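Local structure of Lysine/ornithine decarboxylase (Selenomonas ruminantium, 5GJO) at residues G289-F294 and G326-Y331; S120-M125 and A170-M175; A194-R199 and D245-D250; Q184-A189 and K227-D232. The protein catalyses the pyridoxal 5'-phosphate-dependent decarboxylation of both L-lysine and L-ornithine, yielding cadaverine and putrescine, and works as a homodimer. The protein carries 2 engineered substitutions. One frame throughout, in Å; residues are numbered along the deposited sequence.

Contact 1: G289-F294 and G326-Y331; sequences GIYGCF and GIDVLY
Leu330 presses its forked end into the loop 289-294. Its CD1 lies over one face of Phe294, 4.0 Å from the ring centroid, a CH-pi contact shifted toward the rim; its CD2 fills the hollow beside Ile290 N (3.7 Å) and Phe294 CB. The hydroxyl OH of Tyr331, itself bonded to Tyr304 O, sits at the edge of the same ring, 3.8 Å from Phe294 CE1. In return, Ile290 lodges against the bend at Asp328, CG2 lying 3.6 Å from Asp328 CA and CD1 3.8 Å from Ile327 O. Asp328, its CG anti to the backbone N (chi1 -162°), reaches the type I turn 289-292. Ile290 N gives Asp328 OD1 a straight 3.0 Å hydrogen bond from above the carboxylate plane, while OD2 holds Ser323 OG and a water bound to Tyr291 N. At Asp328, an alanine would probably leave Ile290 N without this acceptor, and Ser323 OG and the water without their shared carboxylate oxygen. Gly289 CA passes 3.6 Å from Asp328 OD1, where a side chain would collide. The side chain of Asp328 is about 8 Å from that of Cys324, the proton donor by similarity. Helix 296-299 backs Ile290, strand 315-320 pairs with 329-336, and Tyr299 of the second subunit stacks on Tyr291.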
loop_
_atom_site.group_PDB
_atom_site.type_symbol
_atom_site.label_atom_id
_atom_site.label_comp_id
_atom_site.label_asym_id
_atom_site.label_seq_id
_atom_site.Cartn_x
_atom_site.Cartn_y
_atom_site.Cartn_z
ATOM N N GLY A 289 -4.831 -9.189 4.757
ATOM C CA GLY A 289 -4.203 -8.396 5.866
ATOM C C GLY A 289 -3.918 -6.933 5.487
ATOM O O GLY A 289 -4.500 -6.336 4.528
ATOM N N ILE A 290 -2.987 -6.357 6.233
ATOM C CA ILE A 290 -2.709 -4.927 6.221
ATOM C C ILE A 290 -2.043 -4.463 4.928
ATOM O O ILE A 290 -2.111 -3.266 4.607
ATOM C CB ILE A 290 -1.903 -4.535 7.451
ATOM C CG1 ILE A 290 -2.122 -3.045 7.764
ATOM C CG2 ILE A 290 -0.423 -4.846 7.233
ATOM C CD1 ILE A 290 -1.672 -2.631 9.121
ATOM N N TYR A 291 -1.514 -5.401 4.137
ATOM C CA TYR A 291 -0.990 -5.061 2.819
ATOM C C TYR A 291 -2.005 -5.272 1.712
ATOM O O TYR A 291 -1.674 -5.077 0.552
ATOM C CB TYR A 291 0.257 -5.842 2.488
ATOM C CG TYR A 291 1.469 -5.403 3.273
ATOM C CD1 TYR A 291 2.220 -4.336 2.830
ATOM C CD2 TYR A 291 1.890 -6.083 4.435
ATOM C CE1 TYR A 291 3.341 -3.922 3.528
ATOM C CE2 TYR A 291 3.039 -5.632 5.141
ATOM C CZ TYR A 291 3.740 -4.585 4.647
ATOM O OH TYR A 291 4.915 -4.124 5.272
ATOM N N GLY A 292 -3.216 -5.680 2.095
ATOM C CA GLY A 292 -4.342 -5.760 1.160
ATOM C C GLY A 292 -5.444 -4.832 1.561
ATOM O O GLY A 292 -5.203 -3.658 1.739
ATOM N N CYS A 293 -6.697 -5.349 1.619
ATOM C CA CYS A 293 -7.853 -4.556 1.928
ATOM C C CYS A 293 -7.798 -3.855 3.302
ATOM O O CYS A 293 -8.337 -2.768 3.430
ATOM C CB CYS A 293 -9.160 -5.343 1.830
ATOM S SG CYS A 293 -9.367 -5.750 0.070
ATOM N N PHE A 294 -7.049 -4.387 4.239
ATOM C CA PHE A 294 -6.919 -3.739 5.541
ATOM C C PHE A 294 -5.870 -2.660 5.551
ATOM O O PHE A 294 -5.573 -2.109 6.616
ATOM C CB PHE A 294 -6.611 -4.751 6.653
ATOM C CG PHE A 294 -7.699 -5.750 6.921
ATOM C CD1 PHE A 294 -8.697 -5.428 7.809
ATOM C CD2 PHE A 294 -7.619 -7.045 6.410
ATOM C CE1 PHE A 294 -9.667 -6.376 8.128
ATOM C CE2 PHE A 294 -8.595 -8.003 6.755
ATOM C CZ PHE A 294 -9.605 -7.633 7.591
ATOM N N GLY A 326 5.795 -8.172 10.866
ATOM C CA GLY A 326 5.272 -7.960 12.199
ATOM C C GLY A 326 4.172 -6.912 12.301
ATOM O O GLY A 326 3.382 -6.919 13.214
ATOM N N ILE A 327 4.187 -5.965 11.389
ATOM C CA ILE A 327 3.183 -4.940 11.358
ATOM C C ILE A 327 1.793 -5.468 10.962
ATOM O O ILE A 327 0.832 -4.783 11.100
ATOM C CB ILE A 327 3.602 -3.769 10.464
ATOM C CG1 ILE A 327 2.956 -2.484 10.939
ATOM C CG2 ILE A 327 3.295 -4.036 9.008
ATOM C CD1 ILE A 327 3.545 -1.271 10.279
ATOM N N ASP A 328 1.731 -6.672 10.417
ATOM C CA ASP A 328 0.485 -7.188 9.871
ATOM C C ASP A 328 -0.412 -7.768 10.976
ATOM O O ASP A 328 -0.789 -8.921 10.962
ATOM C CB ASP A 328 0.824 -8.238 8.796
ATOM C CG ASP A 328 -0.332 -8.532 7.853
ATOM O OD1 ASP A 328 -1.452 -8.095 8.105
ATOM O OD2 ASP A 328 -0.095 -9.226 6.870
ATOM N N VAL A 329 -0.770 -6.919 11.921
ATOM C CA VAL A 329 -1.685 -7.298 12.986
ATOM C C VAL A 329 -2.903 -6.401 12.862
ATOM O O VAL A 329 -2.767 -5.194 12.827
ATOM C CB VAL A 329 -1.063 -7.123 14.388
ATOM C CG1 VAL A 329 -2.043 -7.542 15.461
ATOM C CG2 VAL A 329 0.226 -7.914 14.514
ATOM N N LEU A 330 -4.080 -7.009 12.802
ATOM C CA LEU A 330 -5.270 -6.283 12.379
ATOM C C LEU A 330 -6.128 -5.874 13.615
ATOM O O LEU A 330 -6.673 -4.754 13.651
ATOM C CB LEU A 330 -6.075 -7.219 11.525
ATOM C CG LEU A 330 -5.303 -7.837 10.355
ATOM C CD1 LEU A 330 -6.149 -8.792 9.562
ATOM C CD2 LEU A 330 -4.749 -6.720 9.495
ATOM N N TYR A 331 -6.334 -6.813 14.522
ATOM C CA TYR A 331 -7.141 -6.578 15.752
ATOM C C TYR A 331 -6.440 -7.254 16.916
ATOM O O TYR A 331 -5.917 -8.358 16.760
ATOM C CB TYR A 331 -8.523 -7.137 15.623
ATOM C CG TYR A 331 -9.358 -6.661 14.500
ATOM C CD1 TYR A 331 -9.248 -7.267 13.226
ATOM C CD2 TYR A 331 -10.258 -5.624 14.646
ATOM C CE1 TYR A 331 -10.045 -6.878 12.158
ATOM C CE2 TYR A 331 -11.056 -5.207 13.559
ATOM C CZ TYR A 331 -10.886 -5.818 12.303
ATOM O OH TYR A 331 -11.617 -5.477 11.210
HETATM O O HOH W 1 -1.289 -8.326 4.540
#

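Contact 2: S120-M125 and A170-M175; sequences SEIDKM and AGLHAM
Ile122, on helix 122-128, meets both Ala170 and Leu172. Its CG2 lies anti to the backbone N and touches Ala170 CB at 3.7 Å, the closest approach of the two segments; the same methyl is 4.2 Å from Leu172 CD1. Asp123 follows on the exposed side and only brushes the pair, OD1 standing 4.5 Å from Ala170 CB. Lys124 turns the other way: its NZ makes a 3.0 Å salt bridge back to Glu121 OE1 and also bonds Ile273 O of the second subunit, so this flank of the helix faces the second subunit, while Ile122 and Met125 meet 170-175. Met125 closes the walk. Met125 CB is 4.1 Å from Leu172 CD1, and a bend at chi3 (-66°) brings CE equally near that methyl. Leu172 CD1 thus rests among Ile122 O, Met125 CB and Met125 CE, with CD2 against the Met125 carbonyl. Leu172 follows the Schellman motif that ends helix 160-169, in which Gly171 has positive phi and Leu172 N returns to Ala167 O; the chain then enters strand 173-178 of the barrel. Ala166 and Val134 extend the apolar surroundings. Between the segments the chemistry is purely van der Waals; the Lys124-Glu121 pair takes no part, and Asp123 comes near only at the margin, so the fit depends on shape and burial, without directional bonds.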
loop_
_atom_site.group_PDB
_atom_site.type_symbol
_atom_site.label_atom_id
_atom_site.label_comp_id
_atom_site.label_asym_id
_atom_site.label_seq_id
_atom_site.Cartn_x
_atom_site.Cartn_y
_atom_site.Cartn_z
ATOM N N SER A 120 1.220 28.249 -9.849
ATOM C CA SER A 120 2.082 27.413 -10.654
ATOM C C SER A 120 1.347 26.385 -11.544
ATOM O O SER A 120 1.917 25.782 -12.412
ATOM C CB SER A 120 3.094 26.742 -9.779
ATOM O OG SER A 120 2.595 25.654 -8.975
ATOM N N GLU A 121 0.064 26.185 -11.274
ATOM C CA GLU A 121 -0.783 25.265 -12.041
ATOM C C GLU A 121 -1.360 25.856 -13.329
ATOM O O GLU A 121 -1.766 25.151 -14.223
ATOM C CB GLU A 121 -1.932 24.779 -11.170
ATOM C CG GLU A 121 -2.649 23.536 -11.698
ATOM C CD GLU A 121 -1.827 22.263 -11.621
ATOM O OE1 GLU A 121 -0.707 22.316 -11.103
ATOM O OE2 GLU A 121 -2.307 21.222 -12.083
ATOM N N ILE A 122 -1.414 27.176 -13.387
ATOM C CA ILE A 122 -2.185 27.856 -14.432
ATOM C C ILE A 122 -1.545 27.606 -15.790
ATOM O O ILE A 122 -2.227 27.188 -16.768
ATOM C CB ILE A 122 -2.273 29.349 -14.132
ATOM C CG1 ILE A 122 -3.136 29.609 -12.909
ATOM C CG2 ILE A 122 -2.840 30.125 -15.384
ATOM C CD1 ILE A 122 -3.158 31.055 -12.421
ATOM N N ASP A 123 -0.245 27.880 -15.915
ATOM C CA ASP A 123 0.381 27.696 -17.247
ATOM C C ASP A 123 0.342 26.265 -17.785
ATOM O O ASP A 123 0.127 26.067 -18.988
ATOM C CB ASP A 123 1.794 28.251 -17.315
ATOM C CG ASP A 123 1.805 29.819 -17.271
ATOM O OD1 ASP A 123 0.712 30.462 -17.347
ATOM O OD2 ASP A 123 2.922 30.400 -17.105
ATOM N N LYS A 124 0.518 25.270 -16.924
ATOM C CA LYS A 124 0.385 23.849 -17.271
ATOM C C LYS A 124 -1.014 23.601 -17.857
ATOM O O LYS A 124 -1.116 22.929 -18.898
ATOM C CB LYS A 124 0.551 22.917 -16.009
ATOM C CG LYS A 124 1.921 22.832 -15.409
ATOM C CD LYS A 124 1.937 22.324 -13.914
ATOM C CE LYS A 124 1.301 20.999 -13.744
ATOM N NZ LYS A 124 1.322 20.514 -12.304
ATOM N N MET A 125 -2.073 24.086 -17.194
ATOM C CA MET A 125 -3.452 23.848 -17.620
ATOM C C MET A 125 -3.753 24.575 -18.972
ATOM O O MET A 125 -4.371 24.015 -19.904
ATOM C CB MET A 125 -4.439 24.316 -16.602
ATOM C CG MET A 125 -4.473 23.456 -15.302
ATOM S SD MET A 125 -5.798 23.895 -14.217
ATOM C CE MET A 125 -5.347 25.558 -13.715
ATOM N N ALA A 170 -4.745 33.907 -18.679
ATOM C CA ALA A 170 -4.115 32.926 -19.480
ATOM C C ALA A 170 -5.050 32.170 -20.471
ATOM O O ALA A 170 -4.621 31.175 -21.042
ATOM C CB ALA A 170 -3.332 31.944 -18.618
ATOM N N GLY A 171 -6.298 32.580 -20.585
ATOM C CA GLY A 171 -7.244 32.045 -21.576
ATOM C C GLY A 171 -8.077 30.890 -21.087
ATOM O O GLY A 171 -8.853 30.303 -21.842
ATOM N N LEU A 172 -7.981 30.610 -19.796
ATOM C CA LEU A 172 -8.903 29.631 -19.168
ATOM C C LEU A 172 -10.204 30.252 -18.856
ATOM O O LEU A 172 -10.307 31.476 -18.716
ATOM C CB LEU A 172 -8.230 29.013 -17.900
ATOM C CG LEU A 172 -6.879 28.301 -18.201
ATOM C CD1 LEU A 172 -6.086 28.032 -16.933
ATOM C CD2 LEU A 172 -7.101 26.973 -18.927
ATOM N N HIS A 173 -11.258 29.442 -18.669
ATOM C CA HIS A 173 -12.502 29.973 -18.347
ATOM C C HIS A 173 -12.687 29.937 -16.820
ATOM O O HIS A 173 -12.757 28.842 -16.258
ATOM C CB HIS A 173 -13.640 29.230 -19.035
ATOM C CG HIS A 173 -14.997 29.690 -18.597
ATOM N ND1 HIS A 173 -16.045 28.833 -18.376
ATOM C CD2 HIS A 173 -15.509 30.927 -18.461
ATOM C CE1 HIS A 173 -17.105 29.511 -18.002
ATOM N NE2 HIS A 173 -16.807 30.787 -18.049
ATOM N N ALA A 174 -12.774 31.102 -16.188
ATOM C CA ALA A 174 -12.968 31.213 -14.743
ATOM C C ALA A 174 -14.401 30.899 -14.390
ATOM O O ALA A 174 -15.324 31.748 -14.484
ATOM C CB ALA A 174 -12.536 32.599 -14.269
ATOM N N MET A 175 -14.632 29.626 -14.002
ATOM C CA MET A 175 -15.973 29.087 -13.951
ATOM C C MET A 175 -16.584 29.097 -12.555
ATOM O O MET A 175 -17.828 29.229 -12.349
ATOM C CB MET A 175 -15.958 27.623 -14.476
ATOM C CG MET A 175 -17.386 27.130 -14.642
ATOM S SD MET A 175 -17.394 25.387 -15.015
ATOM C CE MET A 175 -18.615 25.512 -16.322
#

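Contact 3: A194-R199 and D245-D250; sequences ALLVAR and DRLFPD
Arg199 folds over Phe248 and ends on the backbone of Leu247. Its CG stands anti to the backbone N (chi1 -180°), and bends at chi2 and chi3 (64° and -90°) turn the chain back across the ring. CD lies over one face of Phe248, and the guanidinium continues above CE1 with its plane nearly parallel to the ring; Arg199 NH1 is 3.8 Å from Phe248 CD1. From there Arg199 NH1 gives Leu247 O a 2.9 Å hydrogen bond that lies in both the guanidinium and the carbonyl plane. NH2 is salt-bridged to Asp203, so two partners fix the rotation of the group. A water also joins NH1, weakly, to Asp250 N.

The Phe248 ring is wedged edge-on into helix 189-207. Leu195 O stands at its edge, 3.4 Å from Phe248 CE2, and Phe248 CZ is 3.5 Å from Arg199 N and 3.9 Å from Ala198 CB. Leu195 CD2 meets Phe248 CE2 at 4.2 Å. Phe202 adds an edge-to-face ring contact, and Leu215 of strand 214-216 also touches Phe248.

Leu247, the last residue of helix 233-247, points toward the neighbouring helix. Its CD1 packs 3.7 Å from Leu196 CD2 and also touches Leu195 CB.

Two successive outer helices of the barrel are joined here by an apolar layer and one hydrogen bond from a charged guanidinium to a carbonyl. Because Leu247 O lies at a helix C-terminus, its partial negative charge is likely to strengthen the pull on the arginine, whose CD covers part of one ring face.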
loop_
_atom_site.group_PDB
_atom_site.type_symbol
_atom_site.label_atom_id
_atom_site.label_comp_id
_atom_site.label_asym_id
_atom_site.label_seq_id
_atom_site.Cartn_x
_atom_site.Cartn_y
_atom_site.Cartn_z
ATOM N N ALA A 194 -18.336 26.885 4.583
ATOM C CA ALA A 194 -17.709 26.970 3.273
ATOM C C ALA A 194 -18.611 27.587 2.240
ATOM O O ALA A 194 -18.140 28.418 1.387
ATOM C CB ALA A 194 -17.222 25.602 2.870
ATOM N N LEU A 195 -19.866 27.221 2.318
ATOM C CA LEU A 195 -20.897 27.814 1.488
ATOM C C LEU A 195 -21.043 29.340 1.648
ATOM O O LEU A 195 -21.153 30.080 0.632
ATOM C CB LEU A 195 -22.219 27.102 1.682
ATOM C CG LEU A 195 -22.153 25.713 0.988
ATOM C CD1 LEU A 195 -23.371 24.941 1.464
ATOM C CD2 LEU A 195 -22.056 25.676 -0.536
ATOM N N LEU A 196 -20.952 29.811 2.871
ATOM C CA LEU A 196 -21.096 31.291 3.141
ATOM C C LEU A 196 -19.885 31.970 2.578
ATOM O O LEU A 196 -19.967 33.038 2.011
ATOM C CB LEU A 196 -21.167 31.581 4.630
ATOM C CG LEU A 196 -22.523 31.153 5.204
ATOM C CD1 LEU A 196 -22.481 30.859 6.670
ATOM C CD2 LEU A 196 -23.644 32.159 4.978
ATOM N N VAL A 197 -18.719 31.385 2.796
ATOM C CA VAL A 197 -17.494 31.952 2.242
ATOM C C VAL A 197 -17.532 32.057 0.725
ATOM O O VAL A 197 -17.204 33.109 0.108
ATOM C CB VAL A 197 -16.232 31.147 2.685
ATOM C CG1 VAL A 197 -14.988 31.653 1.989
ATOM C CG2 VAL A 197 -16.066 31.239 4.225
ATOM N N ALA A 198 -17.992 30.976 0.096
ATOM C CA ALA A 198 -18.069 30.963 -1.366
ATOM C C ALA A 198 -19.076 32.022 -1.887
ATOM O O ALA A 198 -18.829 32.633 -2.942
ATOM C CB ALA A 198 -18.441 29.556 -1.882
ATOM N N ARG A 199 -20.151 32.220 -1.157
ATOM C CA ARG A 199 -21.200 33.194 -1.505
ATOM C C ARG A 199 -20.598 34.590 -1.556
ATOM O O ARG A 199 -20.802 35.291 -2.531
ATOM C CB ARG A 199 -22.361 33.131 -0.526
ATOM C CG ARG A 199 -23.517 34.121 -0.811
ATOM C CD ARG A 199 -24.206 33.839 -2.140
ATOM N NE ARG A 199 -23.658 34.514 -3.290
ATOM C CZ ARG A 199 -24.098 34.341 -4.548
ATOM N NH1 ARG A 199 -25.016 33.409 -4.814
ATOM N NH2 ARG A 199 -23.578 35.057 -5.581
ATOM N N ASP A 245 -29.754 25.899 -1.360
ATOM C CA ASP A 245 -30.950 26.628 -1.865
ATOM C C ASP A 245 -30.978 28.101 -1.386
ATOM O O ASP A 245 -31.400 28.995 -2.136
ATOM C CB ASP A 245 -32.227 25.926 -1.521
ATOM C CG ASP A 245 -32.725 25.006 -2.630
ATOM O OD1 ASP A 245 -32.349 25.192 -3.812
ATOM O OD2 ASP A 245 -33.570 24.119 -2.273
ATOM N N ARG A 246 -30.594 28.313 -0.140
ATOM C CA ARG A 246 -30.577 29.599 0.517
ATOM C C ARG A 246 -29.640 30.538 -0.145
ATOM O O ARG A 246 -30.006 31.693 -0.438
ATOM C CB ARG A 246 -30.204 29.433 1.963
ATOM C CG ARG A 246 -30.067 30.735 2.741
ATOM C CD ARG A 246 -29.254 30.493 3.977
ATOM N NE ARG A 246 -29.173 31.680 4.835
ATOM C CZ ARG A 246 -28.420 31.755 5.905
ATOM N NH1 ARG A 246 -27.598 30.726 6.243
ATOM N NH2 ARG A 246 -28.521 32.828 6.690
ATOM N N LEU A 247 -28.425 30.112 -0.365
ATOM C CA LEU A 247 -27.363 30.973 -0.902
ATOM C C LEU A 247 -27.128 30.911 -2.365
ATOM O O LEU A 247 -26.618 31.894 -2.943
ATOM C CB LEU A 247 -26.009 30.662 -0.191
ATOM C CG LEU A 247 -26.033 30.788 1.314
ATOM C CD1 LEU A 247 -24.688 30.354 1.889
ATOM C CD2 LEU A 247 -26.400 32.210 1.800
ATOM N N PHE A 248 -27.399 29.753 -3.053
ATOM C CA PHE A 248 -27.042 29.545 -4.437
ATOM C C PHE A 248 -28.254 29.064 -5.231
ATOM O O PHE A 248 -28.196 28.012 -5.923
ATOM C CB PHE A 248 -25.859 28.547 -4.567
ATOM C CG PHE A 248 -24.573 29.081 -4.016
ATOM C CD1 PHE A 248 -23.734 29.851 -4.815
ATOM C CD2 PHE A 248 -24.209 28.828 -2.692
ATOM C CE1 PHE A 248 -22.556 30.351 -4.319
ATOM C CE2 PHE A 248 -23.004 29.383 -2.168
ATOM C CZ PHE A 248 -22.176 30.090 -3.033
ATOM N N PRO A 249 -29.330 29.859 -5.274
ATOM C CA PRO A 249 -30.530 29.459 -6.045
ATOM C C PRO A 249 -30.317 29.328 -7.537
ATOM O O PRO A 249 -30.983 28.536 -8.220
ATOM C CB PRO A 249 -31.537 30.610 -5.762
ATOM C CG PRO A 249 -30.749 31.708 -5.240
ATOM C CD PRO A 249 -29.525 31.132 -4.556
ATOM N N ASP A 250 -29.389 30.110 -8.051
ATOM C CA ASP A 250 -29.119 30.230 -9.495
ATOM C C ASP A 250 -27.744 29.831 -9.951
ATOM O O ASP A 250 -27.259 30.213 -11.029
ATOM C CB ASP A 250 -29.381 31.717 -9.881
ATOM C CG ASP A 250 -30.750 32.216 -9.439
ATOM O OD1 ASP A 250 -31.773 31.479 -9.520
ATOM O OD2 ASP A 250 -30.784 33.342 -8.946
HETATM O O HOH W 2 -26.990 31.940 -7.073
#

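Contact 4: Q184-A189 and K227-D232; sequences QSLSTA and KGLNVD. With SO4 (sulfate ion), chain C.
Asn230 and Gln184 bring the flat groups, two carboxamides, each meeting a leucine methyl. Leu186 CD1 approaches the end of the Asn230 amide, 3.9 Å from OD1 and 4.1 Å from ND2, the two side chains crossing at about a right angle. The Gln184 amide turns NE2 to Leu229 CD1 at 4.3 Å, a light touch; NE2 has its hydrogen bond with Val223 O. Leu186 carries most of the contact. Its CG stands anti to the carbonyl carbon (chi1 -50°). The second methyl, Leu186 CD2, lies 3.9 Å from Val231 CG2 and 4.1 Å from Leu229 CD1, while Val231 CG2 also reaches Leu186 CA. At Leu186, an alanine would probably open a gap beside Leu229 CD1 and the Asn230 amide and leave Val231 CG2 with only CA and CB of this residue to pack on.

Just beyond, a sulfate, probably from the crystallisation liquor, sits at the start of helix 189-207. Ser187 OG binds its O4 at 2.6 Å and also caps Ala190 N; Ala189 N meets O1 at 2.9 Å, nearly straight, with weak help from Thr188 N, and Lys144 NZ is also hydrogen-bonded to the ion.

Both segments are loops following barrel strands, 173-178 and 214-216, and each leads into its helix, 189-207 or 233-247, the latter N-capped by Asp232. Met236 of helix 233-247 touches Thr188 and Val231, while Gln184 touches the cofactor.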
loop_
_atom_site.group_PDB
_atom_site.type_symbol
_atom_site.label_atom_id
_atom_site.label_comp_id
_atom_site.label_asym_id
_atom_site.label_seq_id
_atom_site.Cartn_x
_atom_site.Cartn_y
_atom_site.Cartn_z
ATOM N N GLN A 184 -14.264 11.792 5.692
ATOM C CA GLN A 184 -14.946 11.326 6.871
ATOM C C GLN A 184 -15.259 12.494 7.783
ATOM O O GLN A 184 -14.752 12.577 8.857
ATOM C CB GLN A 184 -14.177 10.228 7.606
ATOM C CG GLN A 184 -14.940 9.638 8.778
ATOM C CD GLN A 184 -16.022 8.645 8.366
ATOM O OE1 GLN A 184 -16.325 8.494 7.211
ATOM N NE2 GLN A 184 -16.607 7.979 9.352
ATOM N N SER A 185 -16.039 13.435 7.275
ATOM C CA SER A 185 -16.417 14.588 8.042
ATOM C C SER A 185 -17.629 14.266 8.904
ATOM O O SER A 185 -18.635 13.816 8.413
ATOM C CB SER A 185 -16.749 15.756 7.117
ATOM O OG SER A 185 -17.240 16.830 7.842
ATOM N N LEU A 186 -17.493 14.495 10.194
ATOM C CA LEU A 186 -18.612 14.373 11.109
ATOM C C LEU A 186 -19.234 15.744 11.370
ATOM O O LEU A 186 -20.102 15.859 12.177
ATOM C CB LEU A 186 -18.197 13.672 12.406
ATOM C CG LEU A 186 -17.437 12.349 12.222
ATOM C CD1 LEU A 186 -17.048 11.689 13.527
ATOM C CD2 LEU A 186 -18.256 11.394 11.388
ATOM N N SER A 187 -18.769 16.763 10.654
ATOM C CA SER A 187 -19.309 18.125 10.745
ATOM C C SER A 187 -20.175 18.474 9.572
ATOM O O SER A 187 -19.801 18.264 8.447
ATOM C CB SER A 187 -18.168 19.179 10.856
ATOM O OG SER A 187 -18.702 20.514 10.841
ATOM N N THR A 188 -21.412 18.865 9.853
ATOM C CA THR A 188 -22.294 19.533 8.877
ATOM C C THR A 188 -21.958 21.022 8.730
ATOM O O THR A 188 -21.921 21.599 7.589
ATOM C CB THR A 188 -23.723 19.323 9.270
ATOM O OG1 THR A 188 -24.018 17.922 9.225
ATOM C CG2 THR A 188 -24.671 20.050 8.369
ATOM N N ALA A 189 -21.637 21.650 9.855
ATOM C CA ALA A 189 -21.283 23.084 9.871
ATOM C C ALA A 189 -20.139 23.470 8.956
ATOM O O ALA A 189 -20.107 24.607 8.409
ATOM C CB ALA A 189 -20.935 23.549 11.291
ATOM N N LYS A 227 -17.350 1.228 15.128
ATOM C CA LYS A 227 -18.314 1.830 16.100
ATOM C C LYS A 227 -19.534 2.498 15.503
ATOM O O LYS A 227 -20.100 3.362 16.122
ATOM C CB LYS A 227 -17.533 2.789 16.977
ATOM C CG LYS A 227 -16.540 1.992 17.840
ATOM C CD LYS A 227 -15.679 2.879 18.690
ATOM C CE LYS A 227 -14.696 1.997 19.471
ATOM N NZ LYS A 227 -13.347 2.639 19.547
ATOM N N GLY A 228 -19.903 2.160 14.285
ATOM C CA GLY A 228 -21.092 2.702 13.645
ATOM C C GLY A 228 -20.783 4.091 13.092
ATOM O O GLY A 228 -19.601 4.454 12.778
ATOM N N LEU A 229 -21.835 4.861 12.927
ATOM C CA LEU A 229 -21.711 6.241 12.353
ATOM C C LEU A 229 -22.595 7.116 13.229
ATOM O O LEU A 229 -23.805 6.848 13.313
ATOM C CB LEU A 229 -22.197 6.267 10.894
ATOM C CG LEU A 229 -22.198 7.686 10.220
ATOM C CD1 LEU A 229 -20.811 8.287 10.388
ATOM C CD2 LEU A 229 -22.574 7.614 8.762
ATOM N N ASN A 230 -21.999 8.106 13.897
ATOM C CA ASN A 230 -22.688 8.922 14.818
ATOM C C ASN A 230 -23.342 10.144 14.211
ATOM O O ASN A 230 -23.804 11.001 14.947
ATOM C CB ASN A 230 -21.760 9.282 15.988
ATOM C CG ASN A 230 -20.644 10.227 15.589
ATOM O OD1 ASN A 230 -20.718 10.903 14.560
ATOM N ND2 ASN A 230 -19.562 10.197 16.360
ATOM N N VAL A 231 -23.455 10.183 12.895
ATOM C CA VAL A 231 -24.114 11.268 12.134
ATOM C C VAL A 231 -25.362 10.702 11.490
ATOM O O VAL A 231 -25.311 9.632 10.934
ATOM C CB VAL A 231 -23.156 11.654 10.924
ATOM C CG1 VAL A 231 -23.837 12.399 9.803
ATOM C CG2 VAL A 231 -21.991 12.445 11.442
ATOM N N ASP A 232 -26.411 11.497 11.417
ATOM C CA ASP A 232 -27.574 11.146 10.633
ATOM C C ASP A 232 -27.317 11.678 9.235
ATOM O O ASP A 232 -27.315 12.882 9.053
ATOM C CB ASP A 232 -28.762 11.856 11.254
ATOM C CG ASP A 232 -30.020 11.801 10.413
ATOM O OD1 ASP A 232 -30.006 11.481 9.242
ATOM O OD2 ASP A 232 -31.058 12.097 10.970
HETATM S S SO4 C . -20.987 20.370 13.613
HETATM O O1 SO4 C . -21.839 20.189 12.397
HETATM O O2 SO4 C . -21.647 21.267 14.550
HETATM O O3 SO4 C . -20.967 18.993 14.187
HETATM O O4 SO4 C . -19.598 20.809 13.311
#

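Contacts 2, 4 and 3 belong to the cofactor-binding alpha/beta barrel, contact 1 to the region of the mixed sheet. Contact 2 closes first along the chain; contacts 3 and 4 then interleave, joining helices 189-207 and 233-247 twice: contact 4 where the loops enter them, contact 3 further along, their centres about 22 Å apart and nearest atoms about 5 Å. Strand 173-178 of contact 2 runs on to helix 189-207. Contact 1 lies last, about 42 Å from contact 2 and about 43 Å from contact 3, centre to centre, across the chain's centre. Contacts 1 and 2 both touch the second subunit, so the dimer interface draws on both parts of the fold.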